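Local coordinates for aromatic amino acid exporter YddG (Starkeya novella, PDB 5I20), which exports amino acids of many kinds, including threonine, methionine, lysine and glutamate, across the bacterial inner membrane, binding them in a large central cavity, at residues L61-P66 with A174-E179; A169-A174 with G235-L240. One frame throughout, in Å; residues are numbered along the deposited sequence.

From the N terminus, residues 61-66 come first, leading into helix 65-88 from the cytoplasmic side. The chain then runs 107 residues, mostly helix, before contact 1 closes on 174-179, in the connection between helices 150-169 and 181-199. Contact 2 starts in that same connection, at 169-174, and closes 60 residues later on 235-240, where helix 237-243 begins. Their segments alternate along the chain, so the two loops cross, and the segments share Ala174. The 169-179 region thus faces the start of helix 65-88 on one part and that of helix 237-243 on another. The centres lie about 15 Å apart, and Pro66 O packs 3.7 Å from Phe173 CZ.

Contact 1 (L61-P66 with A174-E179); sequences LRQPWP and ARVPTE
The flat amide of Gln63 meets Val176 and Pro177, both lying on the same side of its plane: OE1 stands 4.1 Å from Val176 CG2, and NE2 is 4.0 Å from Pro177 CD. A second flat group, the indole of Trp65, has Pro66 CD on one face, 3.3 Å above the plane and offset toward the rim. The setting is the cytoplasmic surface of the basket-shaped DMT fold, where the residue just ahead of the N-cap of helix 65-88 approaches the connection between helices 150-169 and 181-199. Pro64 occupies the N-cap, and proline also suits Pro66, because the first turn of a helix needs no backbone N-H donors. Gln63 suits the join between loop and apolar neighbours: its flexible methylenes place the amide, which packs while bonding within its own loop. CG is anti to the carbonyl carbon (chi1 -60°), and the chain bends at chi2 (-70°). Thus folded, it lets NE2 hydrogen-bond to Val60 O, which restrains the amide's rotation. Across from it, Val176 and Pro177 offer compact carbon surfaces, and the contact is a light van der Waals one, burying 121 Å². Besides this touch of amide on carbon, Val176 O accepts a hydrogen bond from Lys233 NZ.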
loop_
_atom_site.group_PDB
_atom_site.type_symbol
_atom_site.label_atom_id
_atom_site.label_comp_id
_atom_site.label_asym_id
_atom_site.label_seq_id
_atom_site.Cartn_x
_atom_site.Cartn_y
_atom_site.Cartn_z
ATOM N N LEU A 61 10.410 2.817 21.698
ATOM C CA LEU A 61 9.205 3.616 21.498
ATOM C C LEU A 61 9.348 5.028 22.061
ATOM O O LEU A 61 8.415 5.829 21.993
ATOM C CB LEU A 61 7.994 2.921 22.125
ATOM C CG LEU A 61 7.580 1.595 21.480
ATOM C CD1 LEU A 61 6.330 1.045 22.146
ATOM C CD2 LEU A 61 7.368 1.761 19.980
ATOM N N ARG A 62 10.517 5.329 22.619
ATOM C CA ARG A 62 10.816 6.685 23.061
ATOM C C ARG A 62 11.299 7.512 21.874
ATOM O O ARG A 62 12.486 7.511 21.549
ATOM C CB ARG A 62 11.866 6.676 24.175
ATOM N N GLN A 63 10.369 8.210 21.226
ATOM C CA GLN A 63 10.680 8.990 20.030
ATOM C C GLN A 63 10.148 10.419 20.138
ATOM O O GLN A 63 9.170 10.667 20.846
ATOM C CB GLN A 63 10.094 8.310 18.786
ATOM C CG GLN A 63 10.616 6.909 18.529
ATOM C CD GLN A 63 12.068 6.897 18.094
ATOM O OE1 GLN A 63 12.575 7.881 17.556
ATOM N NE2 GLN A 63 12.745 5.779 18.325
ATOM N N PRO A 64 10.794 11.366 19.436
ATOM C CA PRO A 64 10.298 12.747 19.363
ATOM C C PRO A 64 8.944 12.824 18.656
ATOM O O PRO A 64 8.579 11.892 17.941
ATOM C CB PRO A 64 11.377 13.471 18.548
ATOM C CG PRO A 64 12.589 12.616 18.661
ATOM C CD PRO A 64 12.090 11.211 18.753
ATOM N N TRP A 65 8.219 13.924 18.844
ATOM C CA TRP A 65 6.898 14.074 18.236
ATOM C C TRP A 65 6.864 14.104 16.694
ATOM O O TRP A 65 5.853 13.708 16.114
ATOM C CB TRP A 65 6.205 15.332 18.784
ATOM C CG TRP A 65 6.845 16.632 18.403
ATOM C CD1 TRP A 65 7.765 17.336 19.126
ATOM C CD2 TRP A 65 6.602 17.394 17.213
ATOM N NE1 TRP A 65 8.114 18.483 18.456
ATOM C CE2 TRP A 65 7.417 18.542 17.280
ATOM C CE3 TRP A 65 5.782 17.212 16.096
ATOM C CZ2 TRP A 65 7.431 19.506 16.273
ATOM C CZ3 TRP A 65 5.798 18.169 15.096
ATOM C CH2 TRP A 65 6.617 19.301 15.191
ATOM N N PRO A 66 7.940 14.571 16.016
ATOM C CA PRO A 66 7.808 14.506 14.554
ATOM C C PRO A 66 7.760 13.076 14.019
ATOM O O PRO A 66 7.228 12.846 12.933
ATOM C CB PRO A 66 9.067 15.225 14.051
ATOM C CG PRO A 66 9.485 16.095 15.175
ATOM C CD PRO A 66 9.147 15.325 16.411
ATOM N N ALA A 174 15.382 7.676 8.599
ATOM C CA ALA A 174 16.134 6.435 8.423
ATOM C C ALA A 174 16.813 5.970 9.714
ATOM O O ALA A 174 17.071 4.779 9.886
ATOM C CB ALA A 174 17.166 6.598 7.318
ATOM N N ARG A 175 17.101 6.901 10.618
ATOM C CA ARG A 175 17.707 6.541 11.898
ATOM C C ARG A 175 16.706 5.830 12.809
ATOM O O ARG A 175 17.098 5.087 13.709
ATOM C CB ARG A 175 18.265 7.781 12.603
ATOM N N VAL A 176 15.417 6.061 12.567
ATOM C CA VAL A 176 14.364 5.472 13.388
ATOM C C VAL A 176 14.203 3.978 13.115
ATOM O O VAL A 176 13.988 3.574 11.972
ATOM C CB VAL A 176 13.012 6.174 13.153
ATOM C CG1 VAL A 176 11.924 5.524 13.989
ATOM C CG2 VAL A 176 13.123 7.658 13.476
ATOM N N PRO A 177 14.310 3.151 14.173
ATOM C CA PRO A 177 14.203 1.690 14.075
ATOM C C PRO A 177 12.888 1.227 13.449
ATOM O O PRO A 177 11.867 1.895 13.591
ATOM C CB PRO A 177 14.297 1.232 15.535
ATOM C CG PRO A 177 15.045 2.323 16.223
ATOM C CD PRO A 177 14.604 3.590 15.549
ATOM N N THR A 178 12.928 0.087 12.766
ATOM C CA THR A 178 11.763 -0.444 12.065
ATOM C C THR A 178 10.640 -0.817 13.027
ATOM O O THR A 178 9.461 -0.636 12.720
ATOM C CB THR A 178 12.140 -1.683 11.226
ATOM O OG1 THR A 178 13.186 -1.338 10.310
ATOM C CG2 THR A 178 10.940 -2.195 10.444
ATOM N N GLU A 179 11.014 -1.316 14.201
ATOM C CA GLU A 179 10.044 -1.774 15.194
ATOM C C GLU A 179 9.131 -0.654 15.695
ATOM O O GLU A 179 8.108 -0.918 16.324
ATOM C CB GLU A 179 10.762 -2.427 16.382
ATOM C CG GLU A 179 12.251 -2.118 16.475
ATOM C CD GLU A 179 13.096 -3.021 15.592
ATOM O OE1 GLU A 179 12.769 -4.222 15.474
ATOM O OE2 GLU A 179 14.087 -2.527 15.012
#

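Contact 2 (A169-A174 with G235-L240); sequences ASRRFA and GDVRLL. With SO4 (sulfate ion), chain K.
Arg171 and Val237 run antiparallel alongside one another, which sets the arginine's NE 3.8 Å from Val237 CG2 and carries its guanidinium on to Gly235. The motif beneath is a capped helix start: Asp236 is the N-cap of helix 237-243, and a type I turn, Arg171 to Ala174, supplies the arginine. With CG anti to the backbone N (chi1 177°), Arg171 extends toward 235-240 and bends at chi3; Gly235 CA lies at the guanidinium edge, in its plane. Glycine suits this place, its backbone at that edge with no side chain there. The closeness of Arg171 NH2 to Gly235 O is a doubtful feature of the model, whereas NE is hydrogen-bonded to Met232 O, near the end of helix 224-234. On the helix itself, Arg238 bends back to its own N-cap residue: NH1 donates to Asp236 OD1 at 2.9 Å, on the syn side of the carboxylate, and lies 2.8 Å from OD2. This salt bridge steadies the carboxylate as OD1 also accepts a weak capping bond from Leu239 N, at 3.4 Å. Arg238 NH2, bonded to Arg116 O, makes a further weak hydrogen bond of 2.8 Å to sulfate O2.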
loop_
_atom_site.group_PDB
_atom_site.type_symbol
_atom_site.label_atom_id
_atom_site.label_comp_id
_atom_site.label_asym_id
_atom_site.label_seq_id
_atom_site.Cartn_x
_atom_site.Cartn_y
_atom_site.Cartn_z
ATOM N N ALA A 169 8.959 10.189 2.810
ATOM C CA ALA A 169 9.480 10.874 3.992
ATOM C C ALA A 169 10.050 9.899 5.020
ATOM O O ALA A 169 10.732 10.311 5.961
ATOM C CB ALA A 169 8.398 11.731 4.633
ATOM N N SER A 170 9.771 8.611 4.843
ATOM C CA SER A 170 10.315 7.593 5.737
ATOM C C SER A 170 11.839 7.543 5.661
ATOM O O SER A 170 12.498 7.216 6.651
ATOM C CB SER A 170 9.726 6.217 5.416
ATOM O OG SER A 170 8.343 6.178 5.720
ATOM N N ARG A 171 12.402 7.874 4.501
ATOM C CA ARG A 171 13.856 7.881 4.357
ATOM C C ARG A 171 14.488 8.964 5.228
ATOM O O ARG A 171 15.614 8.814 5.697
ATOM C CB ARG A 171 14.266 8.071 2.894
ATOM C CG ARG A 171 15.772 8.161 2.698
ATOM C CD ARG A 171 16.200 7.674 1.330
ATOM N NE ARG A 171 15.979 6.242 1.176
ATOM C CZ ARG A 171 16.851 5.406 0.624
ATOM N NH1 ARG A 171 18.013 5.860 0.171
ATOM N NH2 ARG A 171 16.561 4.117 0.526
ATOM N N ARG A 172 13.754 10.048 5.454
ATOM C CA ARG A 172 14.222 11.124 6.322
ATOM C C ARG A 172 14.393 10.623 7.755
ATOM O O ARG A 172 15.291 11.059 8.477
ATOM C CB ARG A 172 13.251 12.311 6.270
ATOM C CG ARG A 172 13.447 13.354 7.360
ATOM C CD ARG A 172 12.674 14.630 7.049
ATOM N NE ARG A 172 13.558 15.710 6.618
ATOM C CZ ARG A 172 13.141 16.893 6.178
ATOM N NH1 ARG A 172 11.842 17.156 6.101
ATOM N NH2 ARG A 172 14.022 17.814 5.811
ATOM N N PHE A 173 13.534 9.690 8.152
ATOM C CA PHE A 173 13.607 9.085 9.477
ATOM C C PHE A 173 14.355 7.757 9.439
ATOM O O PHE A 173 14.009 6.826 10.162
ATOM C CB PHE A 173 12.202 8.872 10.049
ATOM C CG PHE A 173 11.397 10.133 10.168
ATOM C CD1 PHE A 173 11.543 10.962 11.269
ATOM C CD2 PHE A 173 10.493 10.488 9.180
ATOM C CE1 PHE A 173 10.802 12.125 11.380
ATOM C CE2 PHE A 173 9.751 11.650 9.285
ATOM C CZ PHE A 173 9.904 12.468 10.387
ATOM N N ALA A 174 15.382 7.676 8.599
ATOM C CA ALA A 174 16.134 6.435 8.423
ATOM C C ALA A 174 16.813 5.970 9.714
ATOM O O ALA A 174 17.071 4.779 9.886
ATOM C CB ALA A 174 17.166 6.598 7.318
ATOM N N GLY A 235 16.470 0.966 0.866
ATOM C CA GLY A 235 16.372 0.431 -0.478
ATOM C C GLY A 235 16.260 1.506 -1.538
ATOM O O GLY A 235 16.513 2.682 -1.282
ATOM N N ASP A 236 15.876 1.092 -2.740
ATOM C CA ASP A 236 15.718 2.008 -3.860
ATOM C C ASP A 236 14.268 2.477 -3.953
ATOM O O ASP A 236 13.408 1.770 -4.481
ATOM C CB ASP A 236 16.153 1.330 -5.162
ATOM C CG ASP A 236 16.384 2.315 -6.287
ATOM O OD1 ASP A 236 15.738 3.382 -6.296
ATOM O OD2 ASP A 236 17.217 2.023 -7.169
ATOM N N VAL A 237 14.013 3.679 -3.443
ATOM C CA VAL A 237 12.668 4.243 -3.385
ATOM C C VAL A 237 12.017 4.424 -4.758
ATOM O O VAL A 237 10.835 4.117 -4.935
ATOM C CB VAL A 237 12.673 5.608 -2.663
ATOM C CG1 VAL A 237 11.282 6.231 -2.674
ATOM C CG2 VAL A 237 13.175 5.452 -1.239
ATOM N N ARG A 238 12.769 4.923 -5.734
ATOM C CA ARG A 238 12.168 5.192 -7.035
ATOM C C ARG A 238 11.847 3.881 -7.746
ATOM O O ARG A 238 10.899 3.806 -8.524
ATOM C CB ARG A 238 13.071 6.084 -7.902
ATOM C CG ARG A 238 14.453 5.538 -8.214
ATOM C CD ARG A 238 15.528 6.321 -7.477
ATOM N NE ARG A 238 16.674 6.624 -8.328
ATOM C CZ ARG A 238 17.737 5.836 -8.472
ATOM N NH1 ARG A 238 17.808 4.684 -7.820
ATOM N NH2 ARG A 238 18.731 6.200 -9.269
ATOM N N LEU A 239 12.622 2.844 -7.452
ATOM C CA LEU A 239 12.375 1.532 -8.032
ATOM C C LEU A 239 11.185 0.843 -7.368
ATOM O O LEU A 239 10.360 0.226 -8.046
ATOM C CB LEU A 239 13.625 0.656 -7.922
ATOM C CG LEU A 239 13.557 -0.694 -8.639
ATOM C CD1 LEU A 239 13.116 -0.507 -10.081
ATOM C CD2 LEU A 239 14.907 -1.391 -8.578
ATOM N N LEU A 240 11.096 0.949 -6.045
ATOM C CA LEU A 240 9.980 0.357 -5.310
ATOM C C LEU A 240 8.667 1.043 -5.680
ATOM O O LEU A 240 7.600 0.430 -5.628
ATOM C CB LEU A 240 10.223 0.430 -3.798
ATOM C CG LEU A 240 11.262 -0.554 -3.248
ATOM C CD1 LEU A 240 11.653 -0.199 -1.822
ATOM C CD2 LEU A 240 10.738 -1.985 -3.318
HETATM S S SO4 K . 21.891 4.891 -9.635
HETATM O O1 SO4 K . 23.319 4.805 -9.926
HETATM O O2 SO4 K . 21.454 6.279 -9.751
HETATM O O3 SO4 K . 21.154 4.065 -10.587
HETATM O O4 SO4 K . 21.639 4.417 -8.279
#